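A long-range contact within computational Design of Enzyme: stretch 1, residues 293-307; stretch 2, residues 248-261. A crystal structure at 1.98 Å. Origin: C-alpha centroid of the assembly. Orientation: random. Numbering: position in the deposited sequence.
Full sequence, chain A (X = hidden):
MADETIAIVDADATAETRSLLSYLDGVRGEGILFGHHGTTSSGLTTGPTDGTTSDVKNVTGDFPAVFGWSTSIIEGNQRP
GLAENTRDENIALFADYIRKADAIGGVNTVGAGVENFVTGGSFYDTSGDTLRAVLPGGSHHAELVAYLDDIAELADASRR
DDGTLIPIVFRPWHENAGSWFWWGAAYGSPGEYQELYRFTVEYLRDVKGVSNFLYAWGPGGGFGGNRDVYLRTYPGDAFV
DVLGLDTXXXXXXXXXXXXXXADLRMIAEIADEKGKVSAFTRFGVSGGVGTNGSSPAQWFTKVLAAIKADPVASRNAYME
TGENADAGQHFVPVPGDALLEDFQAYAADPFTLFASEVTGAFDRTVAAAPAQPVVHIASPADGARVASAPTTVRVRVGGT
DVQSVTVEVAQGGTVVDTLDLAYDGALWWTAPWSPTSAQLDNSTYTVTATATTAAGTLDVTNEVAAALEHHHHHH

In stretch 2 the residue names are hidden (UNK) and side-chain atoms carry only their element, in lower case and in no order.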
ATOM      1  N   GLY A 293      -6.648  25.754  -4.213  1.00 47.78           N
ATOM      2  CA  GLY A 293      -6.951  25.091  -2.962  1.00 53.52           C
ATOM      3  C   GLY A 293      -7.633  25.988  -1.953  1.00 53.40           C
ATOM      4  O   GLY A 293      -8.333  26.939  -2.311  1.00 49.27           O
ATOM      5  N   SER A 294      -7.421  25.679  -0.679  1.00 45.72           N
ATOM      6  CA  SER A 294      -8.012  26.438   0.412  1.00 45.34           C
ATOM      7  C   SER A 294      -6.958  26.712   1.477  1.00 42.18           C
ATOM      8  O   SER A 294      -5.887  26.091   1.484  1.00 34.58           O
ATOM      9  CB  SER A 294      -9.168  25.653   1.037  1.00 40.46           C
ATOM     10  OG  SER A 294     -10.133  25.311   0.063  1.00 53.43           O
ATOM     11  N   SER A 295      -7.271  27.630   2.384  1.00 37.10           N
ATOM     12  CA  SER A 295      -6.393  27.912   3.510  1.00 37.51           C
ATOM     13  C   SER A 295      -7.180  27.869   4.813  1.00 40.47           C
ATOM     14  O   SER A 295      -7.234  28.850   5.550  1.00 39.13           O
ATOM     15  CB  SER A 295      -5.698  29.268   3.340  1.00 38.65           C
ATOM     16  OG  SER A 295      -4.919  29.297   2.154  1.00 35.77           O
ATOM     17  N   PRO A 296      -7.800  26.720   5.107  1.00 33.27           N
ATOM     18  CA  PRO A 296      -8.511  26.640   6.384  1.00 35.21           C
ATOM     19  C   PRO A 296      -7.556  27.020   7.527  1.00 42.62           C
ATOM     20  O   PRO A 296      -6.440  26.492   7.598  1.00 33.05           O
ATOM     21  CB  PRO A 296      -8.928  25.167   6.458  1.00 29.39           C
ATOM     22  CG  PRO A 296      -8.049  24.456   5.448  1.00 25.99           C
ATOM     23  CD  PRO A 296      -7.789  25.440   4.382  1.00 31.78           C
ATOM     24  N   ALA A 297      -7.984  27.935   8.396  1.00 44.09           N
ATOM     25  CA  ALA A 297      -7.104  28.502   9.421  1.00 37.02           C
ATOM     26  C   ALA A 297      -6.531  27.461  10.383  1.00 32.17           C
ATOM     27  O   ALA A 297      -7.269  26.646  10.940  1.00 29.55           O
ATOM     28  CB  ALA A 297      -7.822  29.622  10.205  1.00 37.28           C
ATOM     29  N   GLN A 298      -5.212  27.511  10.563  1.00 31.29           N
ATOM     30  CA  GLN A 298      -4.491  26.628  11.482  1.00 32.12           C
ATOM     31  C   GLN A 298      -4.825  25.153  11.286  1.00 29.60           C
ATOM     32  O   GLN A 298      -4.897  24.391  12.249  1.00 29.75           O
ATOM     33  CB  GLN A 298      -4.762  27.047  12.929  1.00 28.47           C
ATOM     34  CG  GLN A 298      -4.368  28.493  13.207  1.00 38.89           C
ATOM     35  CD  GLN A 298      -4.427  28.834  14.677  1.00 53.77           C
ATOM     36  OE1 GLN A 298      -5.504  28.884  15.277  1.00 55.85           O
ATOM     37  NE2 GLN A 298      -3.261  29.055  15.277  1.00 55.79           N
ATOM     38  N   TRP A 299      -5.017  24.755  10.034  1.00 30.99           N
ATOM     39  CA  TRP A 299      -5.487  23.409   9.734  1.00 25.93           C
ATOM     40  C   TRP A 299      -4.478  22.349  10.195  1.00 23.71           C
ATOM     41  O   TRP A 299      -4.851  21.378  10.833  1.00 25.98           O
ATOM     42  CB  TRP A 299      -5.765  23.275   8.241  1.00 24.03           C
ATOM     43  CG  TRP A 299      -6.405  21.973   7.882  1.00 27.38           C
ATOM     44  CD1 TRP A 299      -7.748  21.702   7.834  1.00 30.96           C
ATOM     45  CD2 TRP A 299      -5.735  20.763   7.532  1.00 25.39           C
ATOM     46  NE1 TRP A 299      -7.950  20.390   7.465  1.00 33.45           N
ATOM     47  CE2 TRP A 299      -6.730  19.794   7.266  1.00 30.63           C
ATOM     48  CE3 TRP A 299      -4.387  20.403   7.398  1.00 25.53           C
ATOM     49  CZ2 TRP A 299      -6.422  18.488   6.891  1.00 32.35           C
ATOM     50  CZ3 TRP A 299      -4.080  19.089   7.022  1.00 27.97           C
ATOM     51  CH2 TRP A 299      -5.096  18.157   6.773  1.00 30.72           C
ATOM     52  N   PHE A 300      -3.194  22.556   9.898  1.00 26.38           N
ATOM     53  CA  PHE A 300      -2.175  21.577  10.282  1.00 26.67           C
ATOM     54  C   PHE A 300      -2.060  21.380  11.797  1.00 25.42           C
ATOM     55  O   PHE A 300      -2.089  20.255  12.287  1.00 23.77           O
ATOM     56  CB  PHE A 300      -0.814  21.928   9.679  1.00 25.53           C
ATOM     57  CG  PHE A 300      -0.773  21.838   8.175  1.00 26.86           C
ATOM     58  CD1 PHE A 300      -0.702  20.597   7.540  1.00 27.56           C
ATOM     59  CD2 PHE A 300      -0.801  22.986   7.401  1.00 26.71           C
ATOM     60  CE1 PHE A 300      -0.656  20.506   6.155  1.00 28.69           C
ATOM     61  CE2 PHE A 300      -0.747  22.910   6.011  1.00 29.08           C
ATOM     62  CZ  PHE A 300      -0.687  21.669   5.382  1.00 24.31           C
ATOM     63  N   THR A 301      -1.917  22.466  12.546  1.00 25.99           N
ATOM     64  CA  THR A 301      -1.815  22.333  14.000  1.00 28.75           C
ATOM     65  C   THR A 301      -3.118  21.860  14.644  1.00 27.03           C
ATOM     66  O   THR A 301      -3.092  21.194  15.664  1.00 28.47           O
ATOM     67  CB  THR A 301      -1.347  23.633  14.676  1.00 26.60           C
ATOM     68  OG1 THR A 301      -2.240  24.695  14.330  1.00 25.80           O
ATOM     69  CG2 THR A 301       0.086  23.981  14.236  1.00 28.60           C
ATOM     70  N   LYS A 302      -4.256  22.208  14.055  1.00 26.65           N
ATOM     71  CA  LYS A 302      -5.528  21.689  14.556  1.00 24.13           C
ATOM     72  C   LYS A 302      -5.641  20.172  14.359  1.00 24.09           C
ATOM     73  O   LYS A 302      -6.079  19.441  15.264  1.00 24.00           O
ATOM     74  CB  LYS A 302      -6.703  22.402  13.886  1.00 33.02           C
ATOM     75  CG  LYS A 302      -6.887  23.828  14.349  1.00 36.98           C
ATOM     76  CD  LYS A 302      -7.941  24.546  13.519  1.00 45.38           C
ATOM     77  CE  LYS A 302      -9.276  23.823  13.584  1.00 54.97           C
ATOM     78  NZ  LYS A 302     -10.386  24.672  13.061  1.00 64.41           N
ATOM     79  N   VAL A 303      -5.248  19.699  13.179  1.00 26.33           N
ATOM     80  CA  VAL A 303      -5.239  18.259  12.913  1.00 26.36           C
ATOM     81  C   VAL A 303      -4.304  17.539  13.881  1.00 25.71           C
ATOM     82  O   VAL A 303      -4.699  16.588  14.544  1.00 28.41           O
ATOM     83  CB  VAL A 303      -4.832  17.950  11.454  1.00 28.25           C
ATOM     84  CG1 VAL A 303      -4.388  16.492  11.327  1.00 27.81           C
ATOM     85  CG2 VAL A 303      -6.000  18.233  10.517  1.00 26.65           C
ATOM     86  N   LEU A 304      -3.070  18.028  13.978  1.00 28.59           N
ATOM     87  CA  LEU A 304      -2.092  17.444  14.887  1.00 26.20           C
ATOM     88  C   LEU A 304      -2.559  17.453  16.348  1.00 23.34           C
ATOM     89  O   LEU A 304      -2.365  16.477  17.060  1.00 24.15           O
ATOM     90  CB  LEU A 304      -0.742  18.165  14.763  1.00 25.13           C
ATOM     91  CG  LEU A 304       0.382  17.589  15.624  1.00 24.69           C
ATOM     92  CD1 LEU A 304       0.678  16.202  15.118  1.00 21.29           C
ATOM     93  CD2 LEU A 304       1.677  18.471  15.619  1.00 21.19           C
ATOM     94  N   ALA A 305      -3.145  18.555  16.806  1.00 22.90           N
ATOM     95  CA  ALA A 305      -3.593  18.622  18.207  1.00 28.72           C
ATOM     96  C   ALA A 305      -4.729  17.628  18.515  1.00 31.35           C
ATOM     97  O   ALA A 305      -4.821  17.080  19.620  1.00 28.31           O
ATOM     98  CB  ALA A 305      -4.004  20.049  18.572  1.00 30.81           C
ATOM     99  N   ALA A 306      -5.594  17.392  17.537  1.00 25.85           N
ATOM    100  CA  ALA A 306      -6.672  16.408  17.695  1.00 29.63           C
ATOM    101  C   ALA A 306      -6.098  15.004  17.823  1.00 32.85           C
ATOM    102  O   ALA A 306      -6.549  14.196  18.647  1.00 29.11           O
ATOM    103  CB  ALA A 306      -7.624  16.474  16.515  1.00 31.02           C
ATOM    104  N   ILE A 307      -5.102  14.708  16.997  1.00 28.17           N
ATOM    105  CA  ILE A 307      -4.446  13.406  17.033  1.00 24.22           C
ATOM    106  C   ILE A 307      -3.749  13.238  18.385  1.00 31.56           C
ATOM    107  O   ILE A 307      -3.957  12.242  19.087  1.00 28.85           O
ATOM    108  CB  ILE A 307      -3.400  13.286  15.897  1.00 26.32           C
ATOM    109  CG1 ILE A 307      -4.091  13.306  14.530  1.00 27.35           C
ATOM    110  CG2 ILE A 307      -2.559  12.033  16.053  1.00 29.06           C
ATOM    111  CD1 ILE A 307      -3.130  13.228  13.344  1.00 23.55           C
ATOM    112  N   UNK A 248      -8.521  13.677   3.191  1.00 27.25           N
ATOM    113  CA  UNK A 248      -8.266  15.082   2.912  1.00 29.80           C
ATOM    114  C   UNK A 248      -9.488  15.878   3.353  1.00 32.13           C
ATOM    115  O   UNK A 248     -10.606  15.383   3.284  1.00 28.68           O
ATOM    116  c   UNK A 248      -5.811  14.028   1.653  1.00 31.66           C
ATOM    117  c   UNK A 248      -6.559  15.007   1.012  1.00 36.51           C
ATOM    118  c   UNK A 248      -3.920  14.477   0.249  1.00 38.97           C
ATOM    119  c   UNK A 248      -4.492  13.764   1.273  1.00 29.66           C
ATOM    120  c   UNK A 248      -5.954  15.718  -0.012  1.00 42.97           C
ATOM    121  o   UNK A 248      -2.614  14.229  -0.132  1.00 35.32           O
ATOM    122  c   UNK A 248      -7.983  15.307   1.427  1.00 30.79           C
ATOM    123  c   UNK A 248      -4.646  15.455  -0.398  1.00 47.79           C
ATOM    124  N   UNK A 249      -9.269  17.097   3.835  1.00 28.60           N
ATOM    125  CA  UNK A 249     -10.366  17.960   4.272  1.00 27.61           C
ATOM    126  C   UNK A 249      -9.969  19.410   4.065  1.00 34.67           C
ATOM    127  O   UNK A 249      -8.785  19.753   4.160  1.00 29.07           O
ATOM    128  o   UNK A 249     -12.675  18.972   6.382  1.00 35.88           O
ATOM    129  c   UNK A 249     -11.423  18.900   6.411  1.00 39.07           C
ATOM    130  c   UNK A 249     -10.714  17.705   5.747  1.00 29.28           C
ATOM    131  o   UNK A 249     -10.721  19.764   6.983  1.00 31.91           O
ATOM    132  N   UNK A 250     -10.947  20.256   3.752  1.00 32.32           N
ATOM    133  CA  UNK A 250     -10.691  21.689   3.631  1.00 35.71           C
ATOM    134  C   UNK A 250     -11.559  22.536   4.570  1.00 38.93           C
ATOM    135  O   UNK A 250     -11.504  23.765   4.515  1.00 41.00           O
ATOM    136  c   UNK A 250     -10.849  22.161   2.177  1.00 33.08           C
ATOM    137  o   UNK A 250     -12.197  22.047   1.763  1.00 40.36           O
ATOM    138  N   UNK A 251     -12.347  21.890   5.429  1.00 36.65           N
ATOM    139  CA  UNK A 251     -13.187  22.619   6.388  1.00 36.09           C
ATOM    140  C   UNK A 251     -12.483  22.924   7.710  1.00 42.95           C
ATOM    141  O   UNK A 251     -12.692  23.985   8.299  1.00 46.64           O
ATOM    142  c   UNK A 251     -14.500  21.879   6.721  1.00 38.19           C
ATOM    143  c   UNK A 251     -15.192  21.387   5.453  1.00 39.96           C
ATOM    144  o   UNK A 251     -14.230  20.769   7.589  1.00 38.17           O
ATOM    145  N   UNK A 252     -11.662  21.994   8.188  1.00 37.03           N
ATOM    146  CA  UNK A 252     -11.042  22.151   9.493  1.00 36.33           C
ATOM    147  C   UNK A 252     -12.062  22.112  10.619  1.00 40.21           C
ATOM    148  O   UNK A 252     -11.781  22.537  11.744  1.00 37.53           O
ATOM    149  N   UNK A 253     -13.245  21.579  10.330  1.00 37.54           N
ATOM    150  CA  UNK A 253     -14.358  21.642  11.277  1.00 37.94           C
ATOM    151  C   UNK A 253     -14.190  20.719  12.486  1.00 40.90           C
ATOM    152  O   UNK A 253     -13.467  19.726  12.430  1.00 35.60           O
ATOM    153  o   UNK A 253     -15.776  20.008  10.122  1.00 43.28           O
ATOM    154  c   UNK A 253     -15.688  21.359  10.565  1.00 38.68           C
ATOM    155  N   UNK A 254     -14.858  21.049  13.587  1.00 38.59           N
ATOM    156  CA  UNK A 254     -14.855  20.162  14.747  1.00 36.94           C
ATOM    157  C   UNK A 254     -15.394  18.793  14.361  1.00 36.85           C
ATOM    158  O   UNK A 254     -14.905  17.765  14.835  1.00 35.54           O
ATOM    159  o   UNK A 254     -15.656  22.540  17.443  1.00 56.07           O
ATOM    160  o   UNK A 254     -13.832  22.195  16.266  1.00 54.67           O
ATOM    161  c   UNK A 254     -15.011  21.912  16.578  1.00 55.00           C
ATOM    162  c   UNK A 254     -15.688  20.738  15.894  1.00 45.39           C
ATOM    163  N   UNK A 255     -16.411  18.790  13.504  1.00 35.44           N
ATOM    164  CA  UNK A 255     -17.028  17.549  13.050  1.00 38.48           C
ATOM    165  C   UNK A 255     -16.042  16.704  12.247  1.00 35.80           C
ATOM    166  O   UNK A 255     -15.937  15.491  12.445  1.00 34.99           O
ATOM    167  c   UNK A 255     -18.275  17.848  12.214  1.00 40.58           C
ATOM    168  N   UNK A 256     -15.320  17.337  11.332  1.00 37.16           N
ATOM    169  CA  UNK A 256     -14.324  16.594  10.581  1.00 34.22           C
ATOM    170  C   UNK A 256     -13.273  15.994  11.520  1.00 31.01           C
ATOM    171  O   UNK A 256     -12.910  14.823  11.405  1.00 28.62           O
ATOM    172  c   UNK A 256      -9.914  17.038   9.141  1.00 41.01           C
ATOM    173  c   UNK A 256     -13.639  17.466   9.542  1.00 32.35           C
ATOM    174  c   UNK A 256     -12.232  15.757   8.384  1.00 35.80           C
ATOM    175  c   UNK A 256     -11.139  17.553   9.509  1.00 38.90           C
ATOM    176  c   UNK A 256      -9.847  15.882   8.403  1.00 32.12           C
ATOM    177  c   UNK A 256     -11.009  15.236   8.020  1.00 41.31           C
ATOM    178  c   UNK A 256     -12.310  16.929   9.119  1.00 35.33           C
ATOM    179  N   UNK A 257     -12.783  16.806  12.443  1.00 32.61           N
ATOM    180  CA  UNK A 257     -11.757  16.353  13.368  1.00 33.27           C
ATOM    181  C   UNK A 257     -12.233  15.163  14.185  1.00 33.41           C
ATOM    182  O   UNK A 257     -11.489  14.198  14.369  1.00 32.13           O
ATOM    183  c   UNK A 257     -11.305  17.500  14.278  1.00 29.30           C
ATOM    184  c   UNK A 257     -10.214  19.773  14.451  1.00 35.42           C
ATOM    185  c   UNK A 257      -9.212  17.965  13.011  1.00 28.24           C
ATOM    186  c   UNK A 257     -10.495  18.568  13.544  1.00 30.00           C
ATOM    187  N   UNK A 258     -13.472  15.228  14.672  1.00 30.48           N
ATOM    188  CA  UNK A 258     -14.037  14.116  15.429  1.00 32.70           C
ATOM    189  C   UNK A 258     -14.075  12.844  14.595  1.00 28.35           C
ATOM    190  O   UNK A 258     -13.746  11.765  15.091  1.00 28.98           O
ATOM    191  c   UNK A 258     -15.447  14.458  15.956  1.00 39.29           C
ATOM    192  N   UNK A 259     -14.487  12.966  13.336  1.00 28.37           N
ATOM    193  CA  UNK A 259     -14.533  11.819  12.441  1.00 31.22           C
ATOM    194  C   UNK A 259     -13.147  11.248  12.161  1.00 27.40           C
ATOM    195  O   UNK A 259     -12.955  10.033  12.090  1.00 28.83           O
ATOM    196  N   UNK A 260     -12.171  12.131  11.997  1.00 27.68           N
ATOM    197  CA  UNK A 260     -10.807  11.694  11.742  1.00 28.20           C
ATOM    198  C   UNK A 260     -10.272  10.891  12.930  1.00 25.37           C
ATOM    199  O   UNK A 260      -9.690   9.812  12.767  1.00 24.00           O
ATOM    200  c   UNK A 260      -8.461  12.544  11.234  1.00 27.63           C
ATOM    201  c   UNK A 260      -7.639  13.796  11.004  1.00 26.80           C
ATOM    202  c   UNK A 260      -8.365  11.591  10.040  1.00 22.01           C
ATOM    203  c   UNK A 260      -9.916  12.911  11.489  1.00 27.40           C
ATOM    204  N   UNK A 261     -10.480  11.426  14.131  1.00 26.27           N
ATOM    205  CA  UNK A 261     -10.011  10.768  15.348  1.00 22.53           C
ATOM    206  C   UNK A 261     -10.624   9.385  15.531  1.00 27.13           C
ATOM    207  O   UNK A 261      -9.924   8.441  15.892  1.00 29.07           O
ATOM    208  c   UNK A 261      -9.293  12.843  16.562  1.00 27.63           C
ATOM    209  c   UNK A 261     -10.246  11.653  16.588  1.00 28.61           C
ATOM    210  c   UNK A 261     -10.089  10.844  17.864  1.00 25.76           C
TER

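Position 248 has one carbon leading to a six-carbon ring that bears an oxygen, a phenol; it points away from stretch 1, with no contact. It is Y248. Position 249 carries two carbons, the second holding two oxygens, hence a carboxylate rather than a plain alcohol. One oxygen lies 2.9 Å from W299 NE1, near the indole plane, at an N-H...acceptor angle of 158°. This is D249, and the bond is W299 NE1 to D249 OD2.

Position 250 shows one carbon and one oxygen; its CB is 3.9 Å from S294 OG, and its backbone O is 3.5 Å from P296 CB. It is S250. At 251 the first carbon carries one oxygen and one carbon, a branched alcohol pointing away: T251. Its N and OG1 both donate to D249 OD1, at 3.1 and 2.7 Å.

Position 252 has no side-chain atoms and a phi of 66°, which favours glycine. An ideal CB would sit 3.5 Å from W299 CD1 and 3.7 Å from K302 NZ, so the site is also tight. G252 gives its N to D249 OD2 (2.7 Å), while its O accepts from K302 NZ (2.9 Å).

Position 253, one carbon and one oxygen, is S253; its OG accepts from the backbone N of 256 at 3.0 Å, capping the helix that follows. Position 254, two carbons ending in two oxygens, is D254, without contact on stretch 1. Position 255, a lone carbon out of reach, is A255.

Position 256 has a six-carbon ring on one carbon, without oxygen: F256. V303 CG2 meets the ring edge, 4.3 Å from F256 CE2. Position 257 has four carbons forked at the second, as in leucine. L257 CD2 lies 4.1 Å from both V303 CG2 and A306 CB.

Position 258, one carbon pointing away, is A258. Position 259 lacks side-chain atoms; an ideal CB would have room, so this contact does not demand the glycine, G259. Position 260 again has four carbons forked at the second: L260, whose CD2 is 4.2 Å from V303 CG1. Position 261 has one carbon carrying two more, V261; its CG2 is 4.0 Å from A306 CB.

The contact therefore has two parts. D249 organises the loop through T251 and G252 while receiving the indole N-H, and the G252 carbonyl receives the lysine amine. Beyond it, V303 and A306 pack against F256, L257, L260 and V261 where the helices cross at -43°, their axes 9.9 Å apart at closest approach. Together the stretches bury 573 Å².

Stretch 2, residues 248-261: YDSTGSDAFLAGLV
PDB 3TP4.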